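Local atomic coordinates of CRISPR-associated endonuclease Cas9 (Campylobacter jejuni subsp. jejuni serotype O:2, PDB entry 5X2H), a protein that uses a guide RNA to recognise matching foreign DNA and cleaves its two strands with an HNH and a RuvC-like nuclease domain, as part of CRISPR adaptive immunity. Residues K713-S718 and N761-S766; Y696-Y701 and R828-F833; V772-H775 and T781-K784. All coordinates share one frame; numbering follows the deposited sequence.

Contact 1: residues K713-S718 and N761-S766; sequences KAVARS and NAFTSS. With nucleotides of chain C; nucleotides of chain D.
Val715 carries the apolar side of this contact, its two methyls working on different partners. CG2 reaches the rim of the Phe763 ring near the ring plane, 4.0 Å from CZ. CG1, anti to the backbone N (chi1 180°), lies against the chain, 3.2 Å from Ser765 O. Ser765 N lies over one face of the Phe763 ring.

Polar contact between the segments is indirect. One water accepts from Ser718 N at 2.5 Å and donates to Ser766 O at 3.2 Å, bridging two backbones whose atoms do not bond each other. The same Ser766 O lies 4.0 Å above one face of the Arg717 guanidinium, toward its rim.

Further partners come from the DNA. On the opposite guanidinium face, N4 of DC1 of chain C sits over the centre, although the exact placement of the group is doubtful. Thr764 CG2 approaches N7 of DA4 of chain D at 3.7 Å, and Ser766 OG bonds N7 of a further adenine base. The contact thus reaches bases of both DNA strands, Arg717 on chain C and Thr764, in the PAM-interacting region, on chain D.

In the fold, the contact joins the end of strand 756-764 to the loop after strand 713-714; strand 695-700 packs against both, with Pro699 touching Val715 and Phe763.

Contact 2: residues Y696-Y701 and R828-F833; sequences YAVPIY and RQREDF. With nucleotides of chain B; nucleotides of chain D.
The unusual feature here is an arginine guanidinium lying beside aliphatic side chains: Arg830 brings NH2 to within 3.8 Å of Val698 CG1. It reaches strand 695-700, an outer strand of the three-stranded antiparallel sheet formed with 683-689 and 733-740, and comes from the irregular C-terminal tail that follows strand 822-824. The backbones stay far apart, with Val698 and Arg830 CA atoms 11.7 Å from each other, and the long Arg830 side chain spans most of the interval.

Arg830 does so with a stretched chain, CG anti to the backbone N (chi1 -165°) and every later torsion near 180°. It crosses Val698 at about a right angle and offers the valine its edge; Ile700 CD1 approaches the guanidinium obliquely. The cationic end is nevertheless well served: NE forms a salt bridge with Asp685, while NH1 and NH2 bond Asn712 OD1 and Pro711 O. Three partners on three nitrogens would hold the group in its plane and would be expected to offset the cost of placing charge beside hydrocarbon.

Further along the tail, Ile700 CG2 touches Phe833 CZ at 3.8 Å, near the ring plane, as the two side chains run past each other in opposite directions. The Phe833 edge also meets the guide RNA, with CE1 3.3 Å from O4 of U80 of chain B.

Both segments also bind nucleic acid. From just past the strand, Tyr701 OH donates to OP2 of DA4 of chain D at 2.6 Å. From the tail, the backbone reads the uracil's Watson-Crick edge: N3 of U80 of chain B donates to Asp832 O at 2.9 Å, nearly straight at 169°.

Contact 3: residues V772-H775 and T781-K784; sequences VSKH and TLSK
Lys774 meets two neighbours, Leu782 with its methylenes and Thr781 with its ammonium. The pair of segments closes a short connection in the PAM-interacting C-terminal region: the chain leaves strand 769-773 of a six-stranded antiparallel sheet, loops out, and returns toward helix 784-789. Ser783 occupies the N-cap position of that helix.

The lysine and leucine side chains run alongside in opposing senses. Leu782 CD1 rests on the lysine chain, 3.6 Å from Lys774 CD and 3.8 Å from CE. Leu782 leaves its backbone at an angle to the lysine, but its CD1 methyl turns in. Val798 and Ala793 also pack on the leucine, as does the Lys787 side chain, and Val798 touches Lys774 as well. The aliphatic part of the lysine is thereby used as hydrophobic surface, burying a residue whose polar end needs separate provision.

That provision depends on a bend. The Lys774 chain runs extended as far as CE, then turns at its last torsion (chi4 -79°), which swings NZ away from the run of the methylenes and toward Thr781. The two side chains approach at a slant. The ammonium's strongest partner is Asp776, with which it forms a salt bridge within the loop; Lys778 O accepts a further, weak bond. Several residues of one short loop are thus gathered round a single charged nitrogen, consistent with a fixed loop shape. The bond across the contact is also weak, running from Lys774 NZ to Thr781 OG1 at 3.3 Å.

Long after the RuvC-like sheet, the chain enters strand 695-700, which opens contact 2, and soon reaches 713-718, which opens contact 1. Contact 1 closes at 761-766; contact 3 then opens and closes within one short loop. Contact 2 closes last, at 828-833, so its long loop encloses the other two, which follow in series without crossing. Contacts 1 and 2 touch where Val715 N meets Ala697 O at 3.0 Å. Contacts 1 and 3 are joined through neighbouring strands 756-764 and 769-773. Contact 1 ties the strand pair 713-714 and 727-728 to the six-stranded sheet, contact 2 the three-stranded sheet to the C-terminal tail, and contact 3 the six-stranded sheet to the start of helix 784-789.

Contact 1: residues K713-S718 and N761-S766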
loop_
_atom_site.group_PDB
_atom_site.type_symbol
_atom_site.label_atom_id
_atom_site.label_comp_id
_atom_site.label_asym_id
_atom_site.label_seq_id
_atom_site.Cartn_x
_atom_site.Cartn_y
_atom_site.Cartn_z
ATOM N N LYS A 713 32.887 -9.749 10.308
ATOM C CA LYS A 713 33.439 -11.090 10.190
ATOM C C LYS A 713 33.015 -11.694 8.861
ATOM O O LYS A 713 31.823 -11.707 8.533
ATOM C CB LYS A 713 32.993 -11.978 11.353
ATOM C CG LYS A 713 33.624 -11.599 12.682
ATOM C CD LYS A 713 33.303 -12.617 13.760
ATOM C CE LYS A 713 34.053 -12.317 15.049
ATOM N NZ LYS A 713 33.811 -13.362 16.085
ATOM N N ALA A 714 33.991 -12.184 8.101
ATOM C CA ALA A 714 33.723 -12.797 6.810
ATOM C C ALA A 714 33.384 -14.272 6.975
ATOM O O ALA A 714 33.900 -14.955 7.863
ATOM C CB ALA A 714 34.925 -12.640 5.877
ATOM N N VAL A 715 32.513 -14.761 6.092
ATOM C CA VAL A 715 32.042 -16.136 6.179
ATOM C C VAL A 715 33.174 -17.102 5.856
ATOM O O VAL A 715 33.953 -16.890 4.916
ATOM C CB VAL A 715 30.847 -16.356 5.235
ATOM C CG1 VAL A 715 30.360 -17.801 5.317
ATOM C CG2 VAL A 715 29.721 -15.387 5.572
ATOM N N ALA A 716 33.270 -18.168 6.645
ATOM C CA ALA A 716 34.167 -19.280 6.378
ATOM C C ALA A 716 33.336 -20.539 6.188
ATOM O O ALA A 716 32.331 -20.737 6.878
ATOM C CB ALA A 716 35.171 -19.476 7.517
ATOM N N ARG A 717 33.746 -21.384 5.245
ATOM C CA ARG A 717 33.015 -22.619 5.001
ATOM C C ARG A 717 33.104 -23.539 6.212
ATOM O O ARG A 717 34.083 -23.524 6.962
ATOM C CB ARG A 717 33.552 -23.325 3.760
ATOM C CG ARG A 717 32.901 -22.869 2.473
ATOM C CD ARG A 717 33.406 -23.689 1.314
ATOM N NE ARG A 717 32.466 -23.719 0.200
ATOM C CZ ARG A 717 31.406 -24.520 0.140
ATOM N NH1 ARG A 717 31.138 -25.353 1.137
ATOM N NH2 ARG A 717 30.615 -24.490 -0.921
ATOM N N SER A 718 32.067 -24.346 6.402
ATOM C CA SER A 718 31.940 -25.180 7.585
ATOM C C SER A 718 31.917 -26.656 7.216
ATOM O O SER A 718 31.657 -27.034 6.071
ATOM C CB SER A 718 30.669 -24.838 8.374
ATOM O OG SER A 718 30.901 -23.772 9.271
ATOM N N ASN A 761 23.630 -10.887 -8.150
ATOM C CA ASN A 761 22.264 -11.172 -7.718
ATOM C C ASN A 761 22.160 -11.566 -6.257
ATOM O O ASN A 761 21.228 -11.140 -5.574
ATOM C CB ASN A 761 21.649 -12.286 -8.572
ATOM C CG ASN A 761 21.347 -11.840 -9.986
ATOM O OD1 ASN A 761 21.228 -10.647 -10.264
ATOM N ND2 ASN A 761 21.213 -12.801 -10.888
ATOM N N ALA A 762 23.091 -12.371 -5.754
ATOM C CA ALA A 762 23.013 -12.830 -4.377
ATOM C C ALA A 762 24.367 -13.369 -3.947
ATOM O O ALA A 762 25.187 -13.785 -4.770
ATOM C CB ALA A 762 21.936 -13.906 -4.197
ATOM N N PHE A 763 24.582 -13.346 -2.638
ATOM C CA PHE A 763 25.715 -13.994 -1.998
ATOM C C PHE A 763 25.165 -15.113 -1.125
ATOM O O PHE A 763 24.319 -14.866 -0.260
ATOM C CB PHE A 763 26.526 -12.993 -1.174
ATOM C CG PHE A 763 27.472 -13.633 -0.198
ATOM C CD1 PHE A 763 28.599 -14.302 -0.645
ATOM C CD2 PHE A 763 27.237 -13.560 1.168
ATOM C CE1 PHE A 763 29.473 -14.896 0.249
ATOM C CE2 PHE A 763 28.108 -14.149 2.068
ATOM C CZ PHE A 763 29.230 -14.817 1.605
ATOM N N THR A 764 25.619 -16.340 -1.370
ATOM C CA THR A 764 25.126 -17.506 -0.643
ATOM C C THR A 764 26.096 -17.805 0.495
ATOM O O THR A 764 27.237 -18.221 0.258
ATOM C CB THR A 764 24.970 -18.699 -1.583
ATOM O OG1 THR A 764 24.132 -18.325 -2.684
ATOM C CG2 THR A 764 24.329 -19.873 -0.855
ATOM N N SER A 765 25.643 -17.588 1.731
ATOM C CA SER A 765 26.548 -17.665 2.875
ATOM C C SER A 765 26.976 -19.095 3.171
ATOM O O SER A 765 28.091 -19.314 3.656
ATOM C CB SER A 765 25.891 -17.048 4.111
ATOM O OG SER A 765 24.739 -17.777 4.489
ATOM N N SER A 766 26.120 -20.078 2.891
ATOM C CA SER A 766 26.498 -21.458 3.175
ATOM C C SER A 766 27.644 -21.925 2.283
ATOM O O SER A 766 28.499 -22.696 2.734
ATOM C CB SER A 766 25.288 -22.378 3.025
ATOM O OG SER A 766 24.730 -22.294 1.727
ATOM O "O5'" DC C 1 38.194 -21.818 -5.445
ATOM C "C5'" DC C 1 37.323 -22.837 -4.985
ATOM C "C4'" DC C 1 36.625 -23.515 -6.149
ATOM O "O4'" DC C 1 36.085 -24.789 -5.712
ATOM C "C3'" DC C 1 35.442 -22.756 -6.733
ATOM O "O3'" DC C 1 35.283 -23.117 -8.104
ATOM C "C2'" DC C 1 34.291 -23.270 -5.876
ATOM C "C1'" DC C 1 34.672 -24.740 -5.710
ATOM N N1 DC C 1 34.192 -25.348 -4.440
ATOM C C2 DC C 1 33.194 -26.326 -4.475
ATOM O O2 DC C 1 32.720 -26.662 -5.564
ATOM N N3 DC C 1 32.773 -26.879 -3.307
ATOM C C4 DC C 1 33.310 -26.488 -2.150
ATOM N N4 DC C 1 32.862 -27.060 -1.027
ATOM C C5 DC C 1 34.332 -25.492 -2.095
ATOM C C6 DC C 1 34.739 -24.956 -3.252
ATOM P P DT C 2 34.039 -22.578 -8.968
ATOM O OP1 DT C 2 34.452 -22.599 -10.390
ATOM O OP2 DT C 2 33.550 -21.319 -8.359
ATOM O "O5'" DT C 2 32.919 -23.694 -8.756
ATOM C "C5'" DT C 2 31.657 -23.559 -9.381
ATOM C "C4'" DT C 2 31.081 -24.921 -9.706
ATOM O "O4'" DT C 2 31.061 -25.734 -8.505
ATOM C "C3'" DT C 2 29.649 -24.911 -10.209
ATOM O "O3'" DT C 2 29.442 -26.024 -11.055
ATOM C "C2'" DT C 2 28.854 -25.035 -8.915
ATOM C "C1'" DT C 2 29.725 -26.005 -8.127
ATOM N N1 DT C 2 29.622 -25.848 -6.648
ATOM C C2 DT C 2 28.855 -26.736 -5.925
ATOM O O2 DT C 2 28.234 -27.653 -6.432
ATOM N N3 DT C 2 28.836 -26.508 -4.577
ATOM C C4 DT C 2 29.495 -25.504 -3.893
ATOM O O4 DT C 2 29.420 -25.383 -2.676
ATOM C C5 DT C 2 30.283 -24.610 -4.710
ATOM C C7 DT C 2 31.044 -23.479 -4.079
ATOM C C6 DT C 2 30.309 -24.826 -6.033
ATOM P P DA D 4 20.735 -16.472 5.441
ATOM O OP1 DA D 4 20.576 -16.273 6.902
ATOM O OP2 DA D 4 21.873 -15.875 4.700
ATOM O "O5'" DA D 4 20.793 -18.034 5.136
ATOM C "C5'" DA D 4 19.775 -18.893 5.605
ATOM C "C4'" DA D 4 20.055 -20.308 5.152
ATOM O "O4'" DA D 4 19.563 -20.493 3.791
ATOM C "C3'" DA D 4 21.550 -20.668 5.100
ATOM O "O3'" DA D 4 21.728 -22.008 5.491
ATOM C "C2'" DA D 4 21.861 -20.505 3.622
ATOM C "C1'" DA D 4 20.591 -21.095 3.052
ATOM N N9 DA D 4 20.407 -20.878 1.622
ATOM C C8 DA D 4 20.933 -19.877 0.854
ATOM N N7 DA D 4 20.624 -19.971 -0.419
ATOM C C5 DA D 4 19.858 -21.127 -0.487
ATOM C C6 DA D 4 19.227 -21.790 -1.559
ATOM N N6 DA D 4 19.267 -21.355 -2.822
ATOM N N1 DA D 4 18.538 -22.919 -1.280
ATOM C C2 DA D 4 18.500 -23.353 -0.017
ATOM N N3 DA D 4 19.058 -22.821 1.067
ATOM C C4 DA D 4 19.724 -21.698 0.760
HETATM O O HOH W 1 30.064 -24.446 4.876
#

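Contact 2: residues Y696-Y701 and R828-F833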
loop_
_atom_site.group_PDB
_atom_site.type_symbol
_atom_site.label_atom_id
_atom_site.label_comp_id
_atom_site.label_asym_id
_atom_site.label_seq_id
_atom_site.Cartn_x
_atom_site.Cartn_y
_atom_site.Cartn_z
ATOM N N TYR A 696 37.013 -12.157 0.453
ATOM C CA TYR A 696 36.205 -12.539 1.601
ATOM C C TYR A 696 34.982 -11.636 1.665
ATOM O O TYR A 696 35.036 -10.463 1.281
ATOM C CB TYR A 696 37.021 -12.458 2.899
ATOM C CG TYR A 696 38.214 -13.390 2.909
ATOM C CD1 TYR A 696 39.457 -12.970 2.444
ATOM C CD2 TYR A 696 38.096 -14.697 3.361
ATOM C CE1 TYR A 696 40.551 -13.826 2.440
ATOM C CE2 TYR A 696 39.185 -15.562 3.362
ATOM C CZ TYR A 696 40.409 -15.120 2.901
ATOM O OH TYR A 696 41.493 -15.972 2.899
ATOM N N ALA A 697 33.869 -12.195 2.146
ATOM C CA ALA A 697 32.585 -11.513 2.096
ATOM C C ALA A 697 31.940 -11.464 3.472
ATOM O O ALA A 697 31.905 -12.470 4.189
ATOM C CB ALA A 697 31.631 -12.192 1.111
ATOM N N VAL A 698 31.417 -10.294 3.822
ATOM C CA VAL A 698 30.683 -10.069 5.058
ATOM C C VAL A 698 29.216 -9.839 4.684
ATOM O O VAL A 698 28.895 -8.820 4.055
ATOM C CB VAL A 698 31.246 -8.881 5.847
ATOM C CG1 VAL A 698 30.408 -8.624 7.096
ATOM C CG2 VAL A 698 32.699 -9.133 6.218
ATOM N N PRO A 699 28.309 -10.748 5.032
ATOM C CA PRO A 699 26.896 -10.544 4.690
ATOM C C PRO A 699 26.234 -9.586 5.666
ATOM O O PRO A 699 26.480 -9.631 6.875
ATOM C CB PRO A 699 26.305 -11.955 4.796
ATOM C CG PRO A 699 27.149 -12.620 5.846
ATOM C CD PRO A 699 28.529 -12.001 5.773
ATOM N N ILE A 700 25.391 -8.706 5.126
ATOM C CA ILE A 700 24.749 -7.643 5.893
ATOM C C ILE A 700 23.245 -7.713 5.649
ATOM O O ILE A 700 22.792 -7.574 4.506
ATOM C CB ILE A 700 25.300 -6.257 5.520
ATOM C CG1 ILE A 700 26.814 -6.215 5.749
ATOM C CG2 ILE A 700 24.603 -5.169 6.321
ATOM C CD1 ILE A 700 27.446 -4.875 5.450
ATOM N N TYR A 701 22.480 -7.916 6.719
ATOM C CA TYR A 701 21.047 -8.157 6.650
ATOM C C TYR A 701 20.269 -6.958 7.185
ATOM O O TYR A 701 20.820 -6.050 7.813
ATOM C CB TYR A 701 20.680 -9.428 7.431
ATOM C CG TYR A 701 21.413 -10.668 6.956
ATOM C CD1 TYR A 701 22.677 -10.984 7.441
ATOM C CD2 TYR A 701 20.841 -11.518 6.021
ATOM C CE1 TYR A 701 23.347 -12.111 7.011
ATOM C CE2 TYR A 701 21.503 -12.650 5.586
ATOM C CZ TYR A 701 22.757 -12.940 6.081
ATOM O OH TYR A 701 23.419 -14.067 5.647
ATOM N N ARG A 828 35.289 3.962 -2.698
ATOM C CA ARG A 828 34.569 4.644 -1.635
ATOM C C ARG A 828 34.755 3.837 -0.361
ATOM O O ARG A 828 34.623 2.608 -0.380
ATOM C CB ARG A 828 33.081 4.784 -1.973
ATOM C CG ARG A 828 32.791 5.456 -3.312
ATOM C CD ARG A 828 33.007 6.960 -3.250
ATOM N NE ARG A 828 32.061 7.677 -4.104
ATOM C CZ ARG A 828 32.357 8.190 -5.295
ATOM N NH1 ARG A 828 33.585 8.080 -5.782
ATOM N NH2 ARG A 828 31.425 8.823 -5.996
ATOM N N GLN A 829 35.074 4.517 0.738
ATOM C CA GLN A 829 35.306 3.811 1.989
ATOM C C GLN A 829 34.021 3.140 2.470
ATOM O O GLN A 829 32.910 3.493 2.063
ATOM C CB GLN A 829 35.849 4.760 3.058
ATOM C CG GLN A 829 34.839 5.753 3.596
ATOM C CD GLN A 829 35.419 6.639 4.685
ATOM O OE1 GLN A 829 34.907 7.728 4.955
ATOM N NE2 GLN A 829 36.492 6.175 5.319
ATOM N N ARG A 830 34.193 2.149 3.344
ATOM C CA ARG A 830 33.068 1.348 3.807
ATOM C C ARG A 830 32.048 2.224 4.525
ATOM O O ARG A 830 32.391 2.967 5.448
ATOM C CB ARG A 830 33.563 0.237 4.735
ATOM C CG ARG A 830 32.545 -0.869 4.985
ATOM C CD ARG A 830 33.055 -1.880 6.008
ATOM N NE ARG A 830 32.165 -3.033 6.121
ATOM C CZ ARG A 830 32.283 -3.987 7.040
ATOM N NH1 ARG A 830 33.256 -3.929 7.940
ATOM N NH2 ARG A 830 31.425 -4.999 7.063
ATOM N N GLU A 831 30.792 2.143 4.089
ATOM C CA GLU A 831 29.740 2.952 4.688
ATOM C C GLU A 831 29.306 2.341 6.014
ATOM O O GLU A 831 28.907 1.173 6.072
ATOM C CB GLU A 831 28.541 3.079 3.750
ATOM C CG GLU A 831 27.510 4.077 4.248
ATOM C CD GLU A 831 26.276 4.144 3.374
ATOM O OE1 GLU A 831 25.366 4.939 3.697
ATOM O OE2 GLU A 831 26.213 3.403 2.370
ATOM N N ASP A 832 29.376 3.139 7.070
ATOM C CA ASP A 832 29.065 2.704 8.420
ATOM C C ASP A 832 27.571 2.859 8.709
ATOM O O ASP A 832 26.812 3.441 7.931
ATOM C CB ASP A 832 29.890 3.510 9.424
ATOM C CG ASP A 832 30.135 2.763 10.716
ATOM O OD1 ASP A 832 29.599 1.646 10.869
ATOM O OD2 ASP A 832 30.869 3.294 11.577
ATOM N N PHE A 833 27.152 2.309 9.845
ATOM C CA PHE A 833 25.840 2.576 10.414
ATOM C C PHE A 833 25.986 3.634 11.501
ATOM O O PHE A 833 26.982 3.656 12.229
ATOM C CB PHE A 833 25.217 1.304 11.000
ATOM C CG PHE A 833 24.966 0.218 9.985
ATOM C CD1 PHE A 833 24.840 0.516 8.638
ATOM C CD2 PHE A 833 24.848 -1.103 10.386
ATOM C CE1 PHE A 833 24.609 -0.487 7.710
ATOM C CE2 PHE A 833 24.616 -2.107 9.467
ATOM C CZ PHE A 833 24.497 -1.800 8.128
ATOM P P U B 80 17.533 5.018 3.034
ATOM O OP1 U B 80 16.348 4.220 3.435
ATOM O OP2 U B 80 17.364 6.427 2.605
ATOM O "O5'" U B 80 18.567 4.999 4.246
ATOM C "C5'" U B 80 18.133 5.272 5.574
ATOM C "C4'" U B 80 19.197 5.961 6.397
ATOM O "O4'" U B 80 20.256 5.015 6.718
ATOM C "C3'" U B 80 19.884 7.157 5.732
ATOM O "O3'" U B 80 20.205 8.122 6.734
ATOM C "C2'" U B 80 21.178 6.541 5.209
ATOM O "O2'" U B 80 22.231 7.459 4.991
ATOM C "C1'" U B 80 21.501 5.558 6.327
ATOM N N1 U B 80 22.408 4.468 5.952
ATOM C C2 U B 80 23.575 4.383 6.684
ATOM O O2 U B 80 23.843 5.159 7.586
ATOM N N3 U B 80 24.413 3.360 6.325
ATOM C C4 U B 80 24.201 2.436 5.325
ATOM O O4 U B 80 25.054 1.572 5.120
ATOM C C5 U B 80 22.970 2.590 4.612
ATOM C C6 U B 80 22.130 3.579 4.941
ATOM P P DA D 4 20.735 -16.472 5.441
ATOM O OP1 DA D 4 20.576 -16.273 6.902
ATOM O OP2 DA D 4 21.873 -15.875 4.700
ATOM O "O5'" DA D 4 20.793 -18.034 5.136
ATOM C "C5'" DA D 4 19.775 -18.893 5.605
ATOM C "C4'" DA D 4 20.055 -20.308 5.152
ATOM O "O4'" DA D 4 19.563 -20.493 3.791
ATOM C "C3'" DA D 4 21.550 -20.668 5.100
ATOM O "O3'" DA D 4 21.728 -22.008 5.491
ATOM C "C2'" DA D 4 21.861 -20.505 3.622
ATOM C "C1'" DA D 4 20.591 -21.095 3.052
ATOM N N9 DA D 4 20.407 -20.878 1.622
ATOM C C8 DA D 4 20.933 -19.877 0.854
ATOM N N7 DA D 4 20.624 -19.971 -0.419
ATOM C C5 DA D 4 19.858 -21.127 -0.487
ATOM C C6 DA D 4 19.227 -21.790 -1.559
ATOM N N6 DA D 4 19.267 -21.355 -2.822
ATOM N N1 DA D 4 18.538 -22.919 -1.280
ATOM C C2 DA D 4 18.500 -23.353 -0.017
ATOM N N3 DA D 4 19.058 -22.821 1.067
ATOM C C4 DA D 4 19.724 -21.698 0.760
#

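Contact 3: residues V772-H775 and T781-K784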
loop_
_atom_site.group_PDB
_atom_site.type_symbol
_atom_site.label_atom_id
_atom_site.label_comp_id
_atom_site.label_asym_id
_atom_site.label_seq_id
_atom_site.Cartn_x
_atom_site.Cartn_y
_atom_site.Cartn_z
ATOM N N VAL A 772 25.152 -14.764 -10.303
ATOM C CA VAL A 772 25.283 -13.649 -11.230
ATOM C C VAL A 772 24.472 -13.955 -12.482
ATOM O O VAL A 772 24.119 -15.103 -12.760
ATOM C CB VAL A 772 26.755 -13.355 -11.601
ATOM C CG1 VAL A 772 27.600 -13.146 -10.351
ATOM C CG2 VAL A 772 27.325 -14.472 -12.451
ATOM N N SER A 773 24.181 -12.906 -13.248
ATOM C CA SER A 773 23.349 -13.039 -14.434
ATOM C C SER A 773 23.879 -12.141 -15.541
ATOM O O SER A 773 24.603 -11.172 -15.295
ATOM C CB SER A 773 21.884 -12.701 -14.130
ATOM O OG SER A 773 21.773 -11.393 -13.604
ATOM N N LYS A 774 23.511 -12.483 -16.770
ATOM C CA LYS A 774 23.914 -11.708 -17.934
ATOM C C LYS A 774 22.966 -10.531 -18.120
ATOM O O LYS A 774 21.761 -10.651 -17.887
ATOM C CB LYS A 774 23.924 -12.596 -19.180
ATOM C CG LYS A 774 24.496 -11.943 -20.430
ATOM C CD LYS A 774 24.860 -12.998 -21.464
ATOM C CE LYS A 774 25.377 -12.385 -22.754
ATOM N NZ LYS A 774 24.272 -11.884 -23.611
ATOM N N HIS A 775 23.519 -9.395 -18.555
ATOM C CA HIS A 775 22.765 -8.142 -18.552
ATOM C C HIS A 775 21.473 -8.264 -19.353
ATOM O O HIS A 775 20.399 -7.877 -18.879
ATOM C CB HIS A 775 23.635 -7.000 -19.087
ATOM C CG HIS A 775 23.871 -7.054 -20.565
ATOM N ND1 HIS A 775 24.833 -7.859 -21.136
ATOM C CD2 HIS A 775 23.263 -6.410 -21.589
ATOM C CE1 HIS A 775 24.810 -7.705 -22.449
ATOM N NE2 HIS A 775 23.868 -6.831 -22.750
ATOM N N THR A 781 23.541 -15.132 -28.031
ATOM C CA THR A 781 24.796 -14.438 -28.299
ATOM C C THR A 781 25.944 -14.923 -27.423
ATOM O O THR A 781 27.022 -14.320 -27.453
ATOM C CB THR A 781 24.623 -12.927 -28.111
ATOM O OG1 THR A 781 24.109 -12.660 -26.799
ATOM C CG2 THR A 781 23.676 -12.364 -29.152
ATOM N N LEU A 782 25.740 -15.993 -26.657
ATOM C CA LEU A 782 26.730 -16.441 -25.685
ATOM C C LEU A 782 28.053 -16.771 -26.363
ATOM O O LEU A 782 28.120 -17.649 -27.230
ATOM C CB LEU A 782 26.194 -17.657 -24.929
ATOM C CG LEU A 782 26.127 -17.565 -23.403
ATOM C CD1 LEU A 782 25.844 -16.144 -22.947
ATOM C CD2 LEU A 782 25.062 -18.509 -22.874
ATOM N N SER A 783 29.106 -16.059 -25.969
ATOM C CA SER A 783 30.429 -16.288 -26.519
ATOM C C SER A 783 31.084 -17.492 -25.849
ATOM O O SER A 783 30.590 -18.035 -24.856
ATOM C CB SER A 783 31.306 -15.048 -26.346
ATOM O OG SER A 783 31.566 -14.798 -24.976
ATOM N N LYS A 784 32.221 -17.907 -26.413
ATOM C CA LYS A 784 32.967 -19.030 -25.854
ATOM C C LYS A 784 33.357 -18.760 -24.407
ATOM O O LYS A 784 33.190 -19.619 -23.534
ATOM C CB LYS A 784 34.210 -19.301 -26.701
ATOM C CG LYS A 784 34.312 -20.718 -27.244
ATOM C CD LYS A 784 33.718 -20.824 -28.640
ATOM C CE LYS A 784 34.034 -22.169 -29.271
ATOM N NZ LYS A 784 35.502 -22.421 -29.348
#